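PDB 3C2Q: ornithine cyclodeaminase from Methanococcus maripaludis S2, which catalyses the conversion of L-ornithine to L-proline with release of ammonia, using NAD(+) as cofactor. Local coordinates for residues 25-30 against 82-87; 120-125 against 296-301. One frame throughout, in Å; residues are numbered along the deposited sequence.

Contact 1 of 2, residues 25-30 against 82-87; sequences GFYSTT and NGIRVM. With IMD (imidazole), chain G.
Tyr27 reaches across from the loop 25-30 to segment 82-87, its ring meeting Ile84 and its hydroxyl Val86. CD1 of Ile84 approaches the ring obliquely, 3.4 Å from Tyr27 CE1 and almost as near to CZ, so a single methyl makes the apolar contact with the far end of the ring. The two side chains come from opposite directions. A chi1 of 178° swings the ring away from the residue's own N and carries the hydroxyl past Ile84, where Tyr27 OH rests 3.5 Å from CG2 of Val86. The other branch of that valine meets Thr30, three residues further along the loop: Val86 CG1 is 3.6 Å from Thr30 OG1, a van der Waals contact, CG1 being a methyl; OG1 finds its polar partner in the backbone N of His32. Strand 84-86 is an outermost strand of the mixed sheet within this chain, paired antiparallel with strand 34-38, and the loop that leads into 34-38 supplies the residues resting on it; Leu78 of strand 76-79 touches both Tyr27 and Ile84. N1 of a bound imidazole, probably from the crystallisation liquor, sits at the edge of the tyrosine ring, near its plane. This N1 donates to Tyr27 OH over 2.8 Å, with an N-H...O angle of 149°, while the imidazole C2 lies 3.4 Å from Thr30 CG2. An alanine at Tyr27 would remove the whole ring, which would probably leave Ile84 CD1 facing a gap and the imidazole without its acceptor. Leu98 and Phe99 of a third subunit pack on Val86 and Thr30, respectively.

Contact 2 of 2, residues 120-125 against 296-301; sequences AKEMHE and YIKTVC
Glu122 and Lys298 meet across the contact at an oblique angle, one from a helix and the other from the start of a strand, and their side chains account for the 93 Å² buried. The glutamate chain runs extended beyond CG (chi2 173°) and presents its carboxylate to the side of the lysine. Lys298 takes a less direct path: it bends at chi2, chi3 and chi4, which brings NZ back to OE1 of Glu122 at 2.9 Å. This is a salt bridge with one hydrogen bond, and OE1 receives it through its syn lone pair, the side of the other oxygen. OE2 lies beside the lysine's methylene chain, 3.2 Å from Lys298 CD, and OE1 is near the same carbon, so the carboxylate rests along the aliphatic stem as well as holding the ammonium group. At the root of the lysine, Thr299 OG1 donates to Ile297 O over 2.8 Å from above the carbonyl plane, tying the turn to the strand's first residues. Backbone bonds from Lys298 to Lys275 and Val277 fix the strand beside 276-280. The pair thus joins helix 112-133 at the surface to strand 298-303 of the parallel six-stranded sheet, a helix-on-sheet arrangement of the Rossmann fold.

How the contacts relate
The two contacts belong to different parts of the chain and follow one another in series: contact 1 closes with strand 84-86 before contact 2 opens on helix 112-133, the next regular element. Their centres lie about 28 Å apart, and although the nearest atoms come within about 6 Å, they do not touch. Contact 1 lies at the edge of the mixed sheet and contact 2 within the Rossmann fold; the centre of contact 1 is about 25 Å from the centre of the chain, that of contact 2 about 12 Å. Both lie away from the NAD(+) positions inferred by similarity. Residues of two other subunits reach contact 1, but no other chain of the assembly touches the segments of contact 2.

Contact 1 of 2, residues 25-30 against 82-87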
loop_
_atom_site.group_PDB
_atom_site.type_symbol
_atom_site.label_atom_id
_atom_site.label_comp_id
_atom_site.label_asym_id
_atom_site.label_seq_id
_atom_site.Cartn_x
_atom_site.Cartn_y
_atom_site.Cartn_z
ATOM N N GLY B 25 36.654 -0.178 16.457
ATOM C CA GLY B 25 36.475 -1.608 16.287
ATOM C C GLY B 25 35.454 -2.208 17.232
ATOM O O GLY B 25 35.243 -3.402 17.207
ATOM N N PHE B 26 34.793 -1.393 18.050
ATOM C CA PHE B 26 33.742 -1.918 18.934
ATOM C C PHE B 26 32.706 -2.769 18.193
ATOM O O PHE B 26 32.341 -2.465 17.048
ATOM C CB PHE B 26 33.048 -0.800 19.708
ATOM C CG PHE B 26 32.108 0.053 18.875
ATOM C CD1 PHE B 26 30.766 -0.298 18.742
ATOM C CD2 PHE B 26 32.561 1.216 18.269
ATOM C CE1 PHE B 26 29.898 0.489 17.988
ATOM C CE2 PHE B 26 31.708 2.024 17.523
ATOM C CZ PHE B 26 30.360 1.651 17.385
ATOM N N TYR B 27 32.274 -3.838 18.847
ATOM C CA TYR B 27 31.264 -4.745 18.333
ATOM C C TYR B 27 29.880 -4.097 18.525
ATOM O O TYR B 27 29.552 -3.563 19.615
ATOM C CB TYR B 27 31.339 -6.097 19.054
ATOM C CG TYR B 27 30.278 -7.120 18.629
ATOM C CD1 TYR B 27 30.401 -7.829 17.435
ATOM C CD2 TYR B 27 29.171 -7.372 19.430
ATOM C CE1 TYR B 27 29.440 -8.765 17.047
ATOM C CE2 TYR B 27 28.206 -8.309 19.060
ATOM C CZ TYR B 27 28.344 -8.992 17.874
ATOM O OH TYR B 27 27.399 -9.921 17.551
ATOM N N SER B 28 29.106 -4.103 17.437
ATOM C CA SER B 28 27.733 -3.580 17.456
ATOM C C SER B 28 26.800 -4.790 17.383
ATOM O O SER B 28 26.924 -5.596 16.479
ATOM C CB SER B 28 27.514 -2.625 16.272
ATOM O OG SER B 28 26.242 -2.012 16.349
ATOM N N THR B 29 25.903 -4.931 18.359
ATOM C CA THR B 29 25.201 -6.171 18.598
ATOM C C THR B 29 24.112 -6.443 17.535
ATOM O O THR B 29 23.589 -5.507 16.903
ATOM C CB THR B 29 24.502 -6.149 19.967
ATOM O OG1 THR B 29 23.737 -4.937 20.075
ATOM C CG2 THR B 29 25.552 -6.172 21.135
ATOM N N THR B 30 23.809 -7.727 17.377
ATOM C CA THR B 30 22.597 -8.212 16.741
ATOM C C THR B 30 21.466 -8.214 17.776
ATOM O O THR B 30 21.653 -7.801 18.947
ATOM C CB THR B 30 22.773 -9.655 16.241
ATOM O OG1 THR B 30 22.795 -10.539 17.364
ATOM C CG2 THR B 30 24.065 -9.823 15.393
ATOM N N ASN B 82 36.172 -11.640 17.707
ATOM C CA ASN B 82 36.756 -12.823 18.361
ATOM C C ASN B 82 36.198 -13.060 19.740
ATOM O O ASN B 82 35.863 -12.108 20.446
ATOM C CB ASN B 82 38.278 -12.690 18.500
ATOM C CG ASN B 82 39.003 -12.673 17.155
ATOM O OD1 ASN B 82 40.096 -12.095 17.054
ATOM N ND2 ASN B 82 38.409 -13.296 16.120
ATOM N N GLY B 83 36.143 -14.328 20.142
ATOM C CA GLY B 83 35.675 -14.685 21.481
ATOM C C GLY B 83 34.209 -14.362 21.692
ATOM O O GLY B 83 33.786 -14.050 22.813
ATOM N N ILE B 84 33.430 -14.413 20.603
ATOM C CA ILE B 84 31.969 -14.248 20.731
ATOM C C ILE B 84 31.225 -15.397 20.070
ATOM O O ILE B 84 31.702 -15.978 19.094
ATOM C CB ILE B 84 31.454 -12.875 20.195
ATOM C CG1 ILE B 84 31.346 -12.874 18.683
ATOM C CG2 ILE B 84 32.366 -11.717 20.618
ATOM C CD1 ILE B 84 30.372 -11.825 18.146
ATOM N N ARG B 85 30.057 -15.707 20.627
ATOM C CA ARG B 85 29.175 -16.759 20.136
ATOM C C ARG B 85 27.744 -16.186 20.095
ATOM O O ARG B 85 27.202 -15.786 21.130
ATOM C CB ARG B 85 29.281 -17.922 21.108
ATOM C CG ARG B 85 28.462 -19.141 20.834
ATOM C CD ARG B 85 28.929 -20.276 21.803
ATOM N NE ARG B 85 28.484 -20.124 23.197
ATOM C CZ ARG B 85 28.945 -20.858 24.219
ATOM N NH1 ARG B 85 29.867 -21.789 24.012
ATOM N NH2 ARG B 85 28.494 -20.676 25.449
ATOM N N VAL B 86 27.159 -16.116 18.897
ATOM C CA VAL B 86 25.837 -15.495 18.709
ATOM C C VAL B 86 24.866 -16.615 18.353
ATOM O O VAL B 86 25.159 -17.412 17.465
ATOM C CB VAL B 86 25.850 -14.444 17.562
ATOM C CG1 VAL B 86 24.462 -13.748 17.430
ATOM C CG2 VAL B 86 26.976 -13.374 17.763
HETATM N N MSE B 87 23.729 -16.675 19.036
HETATM C CA MSE B 87 22.749 -17.767 18.874
HETATM C C MSE B 87 21.457 -17.283 18.221
HETATM O O MSE B 87 20.536 -16.897 18.918
HETATM C CB MSE B 87 22.371 -18.335 20.240
HETATM C CG MSE B 87 23.036 -19.644 20.589
HETATM SE SE MSE B 87 24.878 -19.336 21.173
HETATM C CE MSE B 87 24.587 -17.845 22.435
HETATM N N1 IMD G . 27.774 -10.774 14.961
HETATM C C2 IMD G . 27.281 -9.789 14.162
HETATM N N3 IMD G . 27.487 -10.155 12.863
HETATM C C4 IMD G . 28.158 -11.331 12.856
HETATM C C5 IMD G . 28.337 -11.719 14.173
#

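Contact 2 of 2, residues 120-125 against 296-301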
loop_
_atom_site.group_PDB
_atom_site.type_symbol
_atom_site.label_atom_id
_atom_site.label_comp_id
_atom_site.label_asym_id
_atom_site.label_seq_id
_atom_site.Cartn_x
_atom_site.Cartn_y
_atom_site.Cartn_z
ATOM N N ALA B 120 -4.179 -17.637 18.553
ATOM C CA ALA B 120 -5.027 -17.818 19.742
ATOM C C ALA B 120 -4.557 -19.035 20.597
ATOM O O ALA B 120 -4.517 -18.952 21.821
ATOM C CB ALA B 120 -6.484 -17.987 19.336
ATOM N N LYS B 121 -4.180 -20.129 19.939
ATOM C CA LYS B 121 -3.663 -21.307 20.657
ATOM C C LYS B 121 -2.386 -20.948 21.435
ATOM O O LYS B 121 -2.231 -21.318 22.618
ATOM C CB LYS B 121 -3.364 -22.455 19.708
ATOM C CG LYS B 121 -2.839 -23.726 20.443
ATOM C CD LYS B 121 -4.008 -24.505 21.069
ATOM C CE LYS B 121 -3.672 -25.083 22.462
ATOM N NZ LYS B 121 -4.937 -25.294 23.266
ATOM N N GLU B 122 -1.463 -20.247 20.770
ATOM C CA GLU B 122 -0.259 -19.809 21.443
ATOM C C GLU B 122 -0.517 -18.845 22.611
ATOM O O GLU B 122 0.096 -18.992 23.681
ATOM C CB GLU B 122 0.754 -19.240 20.451
ATOM C CG GLU B 122 2.173 -19.476 20.916
ATOM C CD GLU B 122 3.228 -19.076 19.896
ATOM O OE1 GLU B 122 2.878 -18.887 18.690
ATOM O OE2 GLU B 122 4.414 -18.957 20.316
HETATM N N MSE B 123 -1.418 -17.876 22.440
HETATM C CA MSE B 123 -1.746 -16.958 23.530
HETATM C C MSE B 123 -2.355 -17.728 24.733
HETATM O O MSE B 123 -2.094 -17.412 25.890
HETATM C CB MSE B 123 -2.745 -15.897 23.072
HETATM C CG MSE B 123 -2.181 -14.909 22.033
HETATM SE SE MSE B 123 -3.623 -13.715 21.474
HETATM C CE MSE B 123 -4.023 -12.744 23.113
ATOM N N HIS B 124 -3.179 -18.722 24.434
ATOM C CA HIS B 124 -3.803 -19.534 25.483
ATOM C C HIS B 124 -2.734 -20.313 26.258
ATOM O O HIS B 124 -2.716 -20.296 27.482
ATOM C CB HIS B 124 -4.850 -20.464 24.883
ATOM C CG HIS B 124 -5.622 -21.231 25.910
ATOM N ND1 HIS B 124 -6.784 -20.754 26.477
ATOM C CD2 HIS B 124 -5.388 -22.437 26.479
ATOM C CE1 HIS B 124 -7.241 -21.639 27.342
ATOM N NE2 HIS B 124 -6.414 -22.671 27.359
ATOM N N GLU B 125 -1.823 -20.950 25.534
ATOM C CA GLU B 125 -0.709 -21.667 26.144
ATOM C C GLU B 125 0.156 -20.741 26.991
ATOM O O GLU B 125 0.531 -21.082 28.123
ATOM C CB GLU B 125 0.160 -22.304 25.062
ATOM C CG GLU B 125 -0.498 -23.446 24.336
ATOM C CD GLU B 125 0.334 -23.935 23.143
ATOM O OE1 GLU B 125 1.197 -23.176 22.623
ATOM O OE2 GLU B 125 0.109 -25.082 22.699
ATOM N N TYR B 296 14.431 -14.160 20.411
ATOM C CA TYR B 296 13.736 -15.348 20.910
ATOM C C TYR B 296 12.293 -15.096 21.380
ATOM O O TYR B 296 11.571 -16.036 21.653
ATOM C CB TYR B 296 14.549 -16.090 22.004
ATOM C CG TYR B 296 15.008 -15.238 23.156
ATOM C CD1 TYR B 296 14.096 -14.745 24.109
ATOM C CD2 TYR B 296 16.360 -14.933 23.311
ATOM C CE1 TYR B 296 14.525 -13.968 25.166
ATOM C CE2 TYR B 296 16.797 -14.153 24.378
ATOM C CZ TYR B 296 15.889 -13.684 25.295
ATOM O OH TYR B 296 16.330 -12.914 26.354
ATOM N N ILE B 297 11.874 -13.840 21.479
ATOM C CA ILE B 297 10.500 -13.548 21.892
ATOM C C ILE B 297 9.618 -13.670 20.641
ATOM O O ILE B 297 9.925 -13.089 19.600
ATOM C CB ILE B 297 10.373 -12.151 22.516
ATOM C CG1 ILE B 297 11.363 -11.987 23.684
ATOM C CG2 ILE B 297 8.899 -11.852 22.964
ATOM C CD1 ILE B 297 11.283 -10.619 24.345
ATOM N N LYS B 298 8.557 -14.458 20.737
ATOM C CA LYS B 298 7.615 -14.589 19.624
ATOM C C LYS B 298 7.033 -13.179 19.281
ATOM O O LYS B 298 6.519 -12.460 20.130
ATOM C CB LYS B 298 6.537 -15.622 20.004
ATOM C CG LYS B 298 5.399 -15.796 19.010
ATOM C CD LYS B 298 5.654 -16.997 18.053
ATOM C CE LYS B 298 5.024 -16.753 16.699
ATOM N NZ LYS B 298 4.162 -17.919 16.303
ATOM N N THR B 299 7.147 -12.785 18.024
ATOM C CA THR B 299 6.826 -11.422 17.619
ATOM C C THR B 299 5.802 -11.515 16.492
ATOM O O THR B 299 6.053 -12.182 15.493
ATOM C CB THR B 299 8.091 -10.760 17.086
ATOM O OG1 THR B 299 9.095 -10.843 18.103
ATOM C CG2 THR B 299 7.855 -9.296 16.749
ATOM N N VAL B 300 4.658 -10.867 16.671
ATOM C CA VAL B 300 3.581 -10.874 15.656
ATOM C C VAL B 300 3.252 -9.420 15.321
ATOM O O VAL B 300 2.988 -8.609 16.217
ATOM C CB VAL B 300 2.298 -11.593 16.165
ATOM C CG1 VAL B 300 1.174 -11.570 15.069
ATOM C CG2 VAL B 300 2.607 -13.030 16.534
ATOM N N CYS B 301 3.330 -9.077 14.044
ATOM C CA CYS B 301 3.072 -7.700 13.639
ATOM C C CYS B 301 1.869 -7.675 12.696
ATOM O O CYS B 301 1.897 -8.247 11.593
ATOM C CB CYS B 301 4.300 -7.097 12.947
ATOM S SG CYS B 301 4.046 -5.353 12.437
#